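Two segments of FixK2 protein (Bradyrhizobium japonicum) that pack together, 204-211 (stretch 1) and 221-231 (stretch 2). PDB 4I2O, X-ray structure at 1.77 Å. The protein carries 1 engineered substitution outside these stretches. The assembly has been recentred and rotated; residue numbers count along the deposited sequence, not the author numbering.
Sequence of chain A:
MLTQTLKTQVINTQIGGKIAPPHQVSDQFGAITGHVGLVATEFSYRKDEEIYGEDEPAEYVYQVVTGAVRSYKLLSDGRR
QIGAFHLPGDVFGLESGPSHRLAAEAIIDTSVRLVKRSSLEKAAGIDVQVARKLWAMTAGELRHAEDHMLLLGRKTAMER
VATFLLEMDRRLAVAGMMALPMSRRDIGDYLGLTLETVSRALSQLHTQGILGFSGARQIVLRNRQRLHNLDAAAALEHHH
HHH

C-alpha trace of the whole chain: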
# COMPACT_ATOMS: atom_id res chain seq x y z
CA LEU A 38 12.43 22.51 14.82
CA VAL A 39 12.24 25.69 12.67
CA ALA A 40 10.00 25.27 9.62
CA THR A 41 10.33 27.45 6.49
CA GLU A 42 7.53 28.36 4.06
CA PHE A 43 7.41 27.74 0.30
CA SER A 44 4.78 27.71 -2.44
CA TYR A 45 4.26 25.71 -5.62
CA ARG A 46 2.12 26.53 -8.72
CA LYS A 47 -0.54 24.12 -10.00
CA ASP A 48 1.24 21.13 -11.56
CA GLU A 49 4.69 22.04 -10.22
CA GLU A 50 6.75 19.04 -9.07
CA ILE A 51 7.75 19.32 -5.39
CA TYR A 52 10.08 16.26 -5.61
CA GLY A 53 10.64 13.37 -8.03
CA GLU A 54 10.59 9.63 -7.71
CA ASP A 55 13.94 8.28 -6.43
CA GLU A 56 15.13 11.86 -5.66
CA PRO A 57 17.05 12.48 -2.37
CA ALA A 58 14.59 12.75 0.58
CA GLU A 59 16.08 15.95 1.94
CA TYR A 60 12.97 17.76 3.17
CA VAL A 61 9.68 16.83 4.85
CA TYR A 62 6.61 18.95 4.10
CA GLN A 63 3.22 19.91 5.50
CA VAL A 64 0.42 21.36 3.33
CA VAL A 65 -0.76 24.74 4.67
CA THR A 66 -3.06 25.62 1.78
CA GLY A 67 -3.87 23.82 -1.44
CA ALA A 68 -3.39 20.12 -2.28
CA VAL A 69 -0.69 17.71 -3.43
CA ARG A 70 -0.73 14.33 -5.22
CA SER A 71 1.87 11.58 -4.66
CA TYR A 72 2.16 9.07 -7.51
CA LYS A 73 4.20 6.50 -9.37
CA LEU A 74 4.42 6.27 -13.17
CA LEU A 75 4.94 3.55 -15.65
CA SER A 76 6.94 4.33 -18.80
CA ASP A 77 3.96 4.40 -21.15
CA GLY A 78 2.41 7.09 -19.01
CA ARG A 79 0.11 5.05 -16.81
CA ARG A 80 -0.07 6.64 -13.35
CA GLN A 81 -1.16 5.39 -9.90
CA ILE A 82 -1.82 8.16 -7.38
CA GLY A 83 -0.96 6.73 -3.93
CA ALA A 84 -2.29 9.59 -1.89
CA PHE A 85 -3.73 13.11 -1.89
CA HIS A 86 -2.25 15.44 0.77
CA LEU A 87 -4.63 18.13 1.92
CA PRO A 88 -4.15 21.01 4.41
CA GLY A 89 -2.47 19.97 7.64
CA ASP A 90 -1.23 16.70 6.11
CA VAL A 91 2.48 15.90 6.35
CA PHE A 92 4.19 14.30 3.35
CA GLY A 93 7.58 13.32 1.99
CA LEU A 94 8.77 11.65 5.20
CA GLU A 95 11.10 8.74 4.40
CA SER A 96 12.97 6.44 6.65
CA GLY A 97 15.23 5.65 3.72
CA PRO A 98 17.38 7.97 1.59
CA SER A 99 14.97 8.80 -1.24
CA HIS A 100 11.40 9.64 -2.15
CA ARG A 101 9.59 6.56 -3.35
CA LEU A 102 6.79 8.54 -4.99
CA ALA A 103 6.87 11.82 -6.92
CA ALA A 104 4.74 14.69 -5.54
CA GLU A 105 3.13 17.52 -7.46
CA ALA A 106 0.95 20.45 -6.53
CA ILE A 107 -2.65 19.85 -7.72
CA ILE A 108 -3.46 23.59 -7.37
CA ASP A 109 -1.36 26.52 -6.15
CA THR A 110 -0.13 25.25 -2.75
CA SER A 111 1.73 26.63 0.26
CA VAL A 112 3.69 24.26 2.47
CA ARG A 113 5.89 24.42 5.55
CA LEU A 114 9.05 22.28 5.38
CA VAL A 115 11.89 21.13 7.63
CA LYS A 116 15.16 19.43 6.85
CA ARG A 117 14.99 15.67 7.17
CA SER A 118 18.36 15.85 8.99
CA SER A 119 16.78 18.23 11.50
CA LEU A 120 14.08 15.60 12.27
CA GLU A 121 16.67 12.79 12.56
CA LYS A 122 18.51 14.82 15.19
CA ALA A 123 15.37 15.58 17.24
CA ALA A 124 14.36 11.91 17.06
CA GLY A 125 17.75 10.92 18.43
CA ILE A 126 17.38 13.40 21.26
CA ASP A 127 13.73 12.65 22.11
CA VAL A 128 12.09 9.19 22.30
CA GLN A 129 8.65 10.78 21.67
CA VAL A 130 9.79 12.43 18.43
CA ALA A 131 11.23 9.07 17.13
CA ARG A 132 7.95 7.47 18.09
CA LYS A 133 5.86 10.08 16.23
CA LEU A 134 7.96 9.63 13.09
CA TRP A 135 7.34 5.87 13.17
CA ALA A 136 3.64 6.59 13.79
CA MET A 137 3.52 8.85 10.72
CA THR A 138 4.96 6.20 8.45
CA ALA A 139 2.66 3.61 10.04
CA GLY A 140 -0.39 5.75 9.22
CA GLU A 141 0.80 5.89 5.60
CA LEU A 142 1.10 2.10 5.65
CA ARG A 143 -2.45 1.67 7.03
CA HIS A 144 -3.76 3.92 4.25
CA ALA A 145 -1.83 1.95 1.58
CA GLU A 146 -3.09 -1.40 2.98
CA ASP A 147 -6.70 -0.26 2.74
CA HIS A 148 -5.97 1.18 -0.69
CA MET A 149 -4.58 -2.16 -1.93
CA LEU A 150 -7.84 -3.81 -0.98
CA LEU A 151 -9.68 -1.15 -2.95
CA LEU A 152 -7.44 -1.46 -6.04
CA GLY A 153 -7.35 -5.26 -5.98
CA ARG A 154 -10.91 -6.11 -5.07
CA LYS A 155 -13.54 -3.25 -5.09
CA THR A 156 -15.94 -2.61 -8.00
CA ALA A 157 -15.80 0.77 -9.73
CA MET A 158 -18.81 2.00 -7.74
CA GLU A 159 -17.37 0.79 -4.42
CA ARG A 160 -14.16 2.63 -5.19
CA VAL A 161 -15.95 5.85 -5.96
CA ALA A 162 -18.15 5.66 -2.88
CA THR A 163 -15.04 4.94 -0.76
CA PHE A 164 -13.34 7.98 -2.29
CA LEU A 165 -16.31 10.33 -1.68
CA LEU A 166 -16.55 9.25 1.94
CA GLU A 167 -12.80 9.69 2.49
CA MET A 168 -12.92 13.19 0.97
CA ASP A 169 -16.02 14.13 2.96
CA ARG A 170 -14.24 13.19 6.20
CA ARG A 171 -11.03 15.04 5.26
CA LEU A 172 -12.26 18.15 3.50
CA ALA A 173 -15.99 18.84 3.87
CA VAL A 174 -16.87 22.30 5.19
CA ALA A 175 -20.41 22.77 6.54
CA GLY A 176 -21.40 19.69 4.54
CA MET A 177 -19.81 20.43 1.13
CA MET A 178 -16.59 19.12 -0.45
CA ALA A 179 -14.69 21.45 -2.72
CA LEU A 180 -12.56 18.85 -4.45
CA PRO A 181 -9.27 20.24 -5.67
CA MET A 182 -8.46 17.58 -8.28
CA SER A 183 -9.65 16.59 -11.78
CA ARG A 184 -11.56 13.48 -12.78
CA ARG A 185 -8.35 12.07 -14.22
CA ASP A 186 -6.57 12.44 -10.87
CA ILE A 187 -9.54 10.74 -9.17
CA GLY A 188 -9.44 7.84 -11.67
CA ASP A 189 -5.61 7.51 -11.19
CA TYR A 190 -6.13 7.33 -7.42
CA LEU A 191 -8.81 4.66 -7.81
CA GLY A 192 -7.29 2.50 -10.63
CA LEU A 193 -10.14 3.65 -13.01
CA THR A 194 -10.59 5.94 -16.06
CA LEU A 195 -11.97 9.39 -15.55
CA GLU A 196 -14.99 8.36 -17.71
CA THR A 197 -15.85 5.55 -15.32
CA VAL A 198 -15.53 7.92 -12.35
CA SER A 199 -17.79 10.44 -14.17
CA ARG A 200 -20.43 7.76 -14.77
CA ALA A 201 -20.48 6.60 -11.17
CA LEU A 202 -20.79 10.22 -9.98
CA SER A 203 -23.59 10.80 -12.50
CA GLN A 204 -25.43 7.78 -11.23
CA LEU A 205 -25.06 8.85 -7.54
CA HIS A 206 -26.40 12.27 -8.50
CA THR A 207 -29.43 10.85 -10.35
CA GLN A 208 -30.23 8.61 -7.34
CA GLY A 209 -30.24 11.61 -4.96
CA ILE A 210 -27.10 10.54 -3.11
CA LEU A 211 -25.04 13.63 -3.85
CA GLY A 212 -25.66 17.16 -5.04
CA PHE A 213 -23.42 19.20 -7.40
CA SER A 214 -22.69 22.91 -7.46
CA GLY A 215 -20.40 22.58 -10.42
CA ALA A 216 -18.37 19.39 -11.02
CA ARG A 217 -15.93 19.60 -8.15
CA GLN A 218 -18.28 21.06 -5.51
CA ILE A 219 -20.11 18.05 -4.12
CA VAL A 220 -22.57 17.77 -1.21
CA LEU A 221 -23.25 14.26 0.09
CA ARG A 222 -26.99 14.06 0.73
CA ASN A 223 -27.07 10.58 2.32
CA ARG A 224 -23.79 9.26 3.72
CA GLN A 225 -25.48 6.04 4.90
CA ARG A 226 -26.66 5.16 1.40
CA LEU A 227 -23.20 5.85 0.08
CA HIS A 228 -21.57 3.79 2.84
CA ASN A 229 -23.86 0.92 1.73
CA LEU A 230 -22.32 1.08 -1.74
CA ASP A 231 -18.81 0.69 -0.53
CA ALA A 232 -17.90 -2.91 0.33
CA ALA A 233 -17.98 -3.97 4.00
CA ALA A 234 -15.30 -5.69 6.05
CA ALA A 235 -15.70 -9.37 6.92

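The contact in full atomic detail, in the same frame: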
# COMPACT_ATOMS: atom_id res chain seq x y z
N GLN A 204 -24.44 8.67 -11.78
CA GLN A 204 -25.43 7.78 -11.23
C GLN A 204 -25.81 8.14 -9.79
O GLN A 204 -27.01 8.09 -9.45
CB GLN A 204 -24.86 6.35 -11.32
CG GLN A 204 -25.78 5.24 -10.88
CD GLN A 204 -25.10 3.89 -11.03
OE1 GLN A 204 -24.10 3.77 -11.76
NE2 GLN A 204 -25.60 2.88 -10.32
N LEU A 205 -24.81 8.50 -8.96
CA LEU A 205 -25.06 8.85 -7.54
C LEU A 205 -25.91 10.11 -7.48
O LEU A 205 -26.83 10.24 -6.64
CB LEU A 205 -23.75 9.05 -6.74
CG LEU A 205 -22.89 7.79 -6.65
CD1 LEU A 205 -21.44 8.14 -6.10
CD2 LEU A 205 -23.62 6.78 -5.74
N HIS A 206 -25.59 11.05 -8.38
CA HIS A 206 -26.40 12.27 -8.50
C HIS A 206 -27.86 11.98 -8.84
O HIS A 206 -28.79 12.52 -8.22
CB HIS A 206 -25.81 13.19 -9.56
CG HIS A 206 -26.57 14.48 -9.72
ND1 HIS A 206 -27.21 14.82 -10.89
CD2 HIS A 206 -26.79 15.50 -8.86
CE1 HIS A 206 -27.82 15.99 -10.73
NE2 HIS A 206 -27.57 16.43 -9.51
N THR A 207 -28.07 11.14 -9.85
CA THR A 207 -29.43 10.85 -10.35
C THR A 207 -30.24 10.13 -9.26
O THR A 207 -31.43 10.35 -9.13
CB THR A 207 -29.36 9.97 -11.62
OG1 THR A 207 -28.82 10.74 -12.70
CG2 THR A 207 -30.73 9.47 -12.00
N GLN A 208 -29.56 9.33 -8.44
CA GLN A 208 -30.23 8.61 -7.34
C GLN A 208 -30.49 9.48 -6.10
O GLN A 208 -31.12 9.01 -5.16
CB GLN A 208 -29.39 7.40 -6.92
CG GLN A 208 -29.58 6.14 -7.78
CD GLN A 208 -28.40 5.21 -7.66
OE1 GLN A 208 -27.85 4.77 -8.67
NE2 GLN A 208 -27.98 4.91 -6.44
N GLY A 209 -29.98 10.72 -6.08
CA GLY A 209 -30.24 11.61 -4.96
C GLY A 209 -29.20 11.47 -3.86
O GLY A 209 -29.33 12.06 -2.78
N ILE A 210 -28.14 10.70 -4.12
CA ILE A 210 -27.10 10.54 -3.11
C ILE A 210 -26.14 11.70 -2.94
O ILE A 210 -25.68 11.96 -1.82
CB ILE A 210 -26.40 9.17 -3.25
CG1 ILE A 210 -27.43 8.07 -3.03
CG2 ILE A 210 -25.22 9.04 -2.23
CD1 ILE A 210 -26.87 6.66 -3.40
N LEU A 211 -25.85 12.44 -4.00
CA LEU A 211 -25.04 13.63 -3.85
C LEU A 211 -25.64 14.76 -4.64
O LEU A 211 -26.48 14.53 -5.51
CB LEU A 211 -23.62 13.39 -4.32
CG LEU A 211 -23.34 12.85 -5.71
CD1 LEU A 211 -23.24 13.97 -6.77
CD2 LEU A 211 -22.05 12.04 -5.65
N LEU A 221 -22.65 15.59 -0.13
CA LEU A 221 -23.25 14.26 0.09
C LEU A 221 -24.59 14.43 0.79
O LEU A 221 -24.67 15.01 1.88
CB LEU A 221 -22.35 13.37 0.95
CG LEU A 221 -20.97 13.16 0.39
CD1 LEU A 221 -20.24 12.15 1.33
CD2 LEU A 221 -21.12 12.56 -1.04
N ARG A 222 -25.64 13.92 0.17
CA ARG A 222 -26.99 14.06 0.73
C ARG A 222 -27.41 12.91 1.64
O ARG A 222 -28.31 13.08 2.48
CB ARG A 222 -28.02 14.19 -0.40
CG ARG A 222 -27.69 15.29 -1.40
CD ARG A 222 -28.93 16.01 -1.84
NE ARG A 222 -28.62 17.12 -2.71
CZ ARG A 222 -28.20 18.31 -2.29
NH1 ARG A 222 -28.04 18.54 -0.99
NH2 ARG A 222 -27.94 19.28 -3.17
N ASN A 223 -26.80 11.73 1.45
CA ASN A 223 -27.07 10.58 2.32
C ASN A 223 -25.81 9.75 2.46
O ASN A 223 -25.51 8.92 1.58
CB ASN A 223 -28.17 9.73 1.71
CG ASN A 223 -28.70 8.67 2.67
OD1 ASN A 223 -27.99 8.19 3.57
ND2 ASN A 223 -29.97 8.34 2.51
N ARG A 224 -25.05 9.97 3.55
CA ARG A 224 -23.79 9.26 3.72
C ARG A 224 -24.07 7.78 3.97
O ARG A 224 -23.30 6.93 3.55
CB ARG A 224 -22.95 9.86 4.87
CG ARG A 224 -22.54 11.32 4.58
CD ARG A 224 -21.88 12.02 5.79
NE ARG A 224 -21.30 13.30 5.40
CZ ARG A 224 -22.03 14.39 5.12
NH1 ARG A 224 -23.36 14.33 5.20
NH2 ARG A 224 -21.44 15.53 4.75
N GLN A 225 -25.17 7.46 4.65
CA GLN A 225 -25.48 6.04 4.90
C GLN A 225 -25.68 5.28 3.60
O GLN A 225 -25.13 4.17 3.42
CB GLN A 225 -26.71 5.90 5.80
CG GLN A 225 -26.97 4.48 6.30
CD GLN A 225 -25.76 3.89 7.00
OE1 GLN A 225 -25.27 4.44 8.01
NE2 GLN A 225 -25.25 2.77 6.46
N ARG A 226 -26.47 5.84 2.68
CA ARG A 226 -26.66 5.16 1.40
C ARG A 226 -25.37 4.97 0.67
O ARG A 226 -25.15 3.97 -0.00
CB ARG A 226 -27.65 5.89 0.51
CG ARG A 226 -29.10 5.59 0.85
CD ARG A 226 -30.08 6.45 0.03
NE ARG A 226 -30.17 6.03 -1.36
CZ ARG A 226 -30.57 6.83 -2.34
NH1 ARG A 226 -30.89 8.10 -2.07
NH2 ARG A 226 -30.62 6.37 -3.58
N LEU A 227 -24.48 5.96 0.77
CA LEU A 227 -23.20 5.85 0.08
C LEU A 227 -22.29 4.84 0.76
O LEU A 227 -21.54 4.11 0.09
CB LEU A 227 -22.51 7.24 0.00
CG LEU A 227 -21.34 7.48 -0.93
CD1 LEU A 227 -21.79 7.31 -2.38
CD2 LEU A 227 -20.74 8.88 -0.69
N HIS A 228 -22.33 4.79 2.10
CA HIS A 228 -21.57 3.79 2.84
C HIS A 228 -22.06 2.41 2.41
O HIS A 228 -21.27 1.46 2.31
CB HIS A 228 -21.88 3.87 4.33
CG HIS A 228 -20.71 4.13 5.20
ND1 HIS A 228 -19.76 3.17 5.50
CD2 HIS A 228 -20.33 5.26 5.87
CE1 HIS A 228 -18.85 3.70 6.30
NE2 HIS A 228 -19.17 4.96 6.54
N ASN A 229 -23.36 2.26 2.17
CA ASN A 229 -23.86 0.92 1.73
C ASN A 229 -23.38 0.46 0.36
O ASN A 229 -23.60 -0.71 -0.00
CB ASN A 229 -25.38 0.86 1.68
CG ASN A 229 -25.99 1.06 3.02
OD1 ASN A 229 -25.32 0.94 4.05
ND2 ASN A 229 -27.27 1.44 3.03
N LEU A 230 -22.83 1.39 -0.42
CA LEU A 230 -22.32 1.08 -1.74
C LEU A 230 -20.83 0.82 -1.71
O LEU A 230 -20.25 0.45 -2.73
CB LEU A 230 -22.59 2.24 -2.70
CG LEU A 230 -24.07 2.53 -2.99
CD1 LEU A 230 -24.13 3.68 -3.96
CD2 LEU A 230 -24.75 1.30 -3.61
N ASP A 231 -20.18 1.07 -0.57
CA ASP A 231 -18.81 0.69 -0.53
C ASP A 231 -18.88 -0.83 -0.16
O ASP A 231 -19.96 -1.42 -0.06
CB ASP A 231 -17.92 1.62 0.33
CG ASP A 231 -18.16 1.52 1.84
OD1 ASP A 231 -18.61 0.47 2.36
OD2 ASP A 231 -17.83 2.53 2.52

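Stretch 1 meets stretch 2 where a helix ends and the chain turns into a short β-bridge, burying 512 Å² in total. At its start, Gln-204, His-206 and Thr-207 make no contact with stretch 2, whereas Leu-205 points toward it. Leu-205 packs on two leucines: both of its methyls lie against Leu-227 CD1, at 3.8 Å from Leu-205 CD1 and 3.9 Å from Leu-205 CD2, and Leu-205 CD2 also lies 3.6 Å from Leu-230 CD1.

The hydrogen bonds of Gln-208 to stretch 2 are made by its backbone. Gln-208 O accepts two hydrogen bonds from Arg-226, at 3.2 Å from NH1 and 3.1 Å from NH2, and sits at the edge of the guanidinium, near its plane, where both donors can converge on one acceptor. Gly-209 then leaves the helix with positive phi in a Schellman motif, in which Gly-209 N bonds to His-206 O (3.0 Å) and Ile-210 N to Leu-205 O (2.9 Å). A CB at these backbone angles would be jammed against the preceding carbonyl O, so the conformation itself calls for glycine.

Ile-210 has the largest area covered by stretch 2. Although its CA-to-CB bond points away, the end of the side chain comes nearer: Ile-210 CG1 packs over one face of the Arg-226 guanidinium, 3.4 Å from CZ, while Ile-210 CG2 lies 3.8 Å from Leu-227 CD1 and Ile-210 CD1 4.1 Å from Leu-230 CD1. Ile-210 O accepts a hydrogen bond from Arg-222 N at 2.8 Å. Ile-210 O also accepts a weak one from Asn-223 N at 3.5 Å. Asn-223 also caps the second helix, its OD1 accepting from Arg-226 N at 2.9 Å; the residue whose guanidinium reaches Gln-208 is thus held at its backbone by the cap.

Leu-211 ends the stretch in an antiparallel, non-hydrogen-bonded pair with Leu-221. Their side chains share a sheet face, and Leu-211 CB approaches Leu-221 CD2 to 4.2 Å.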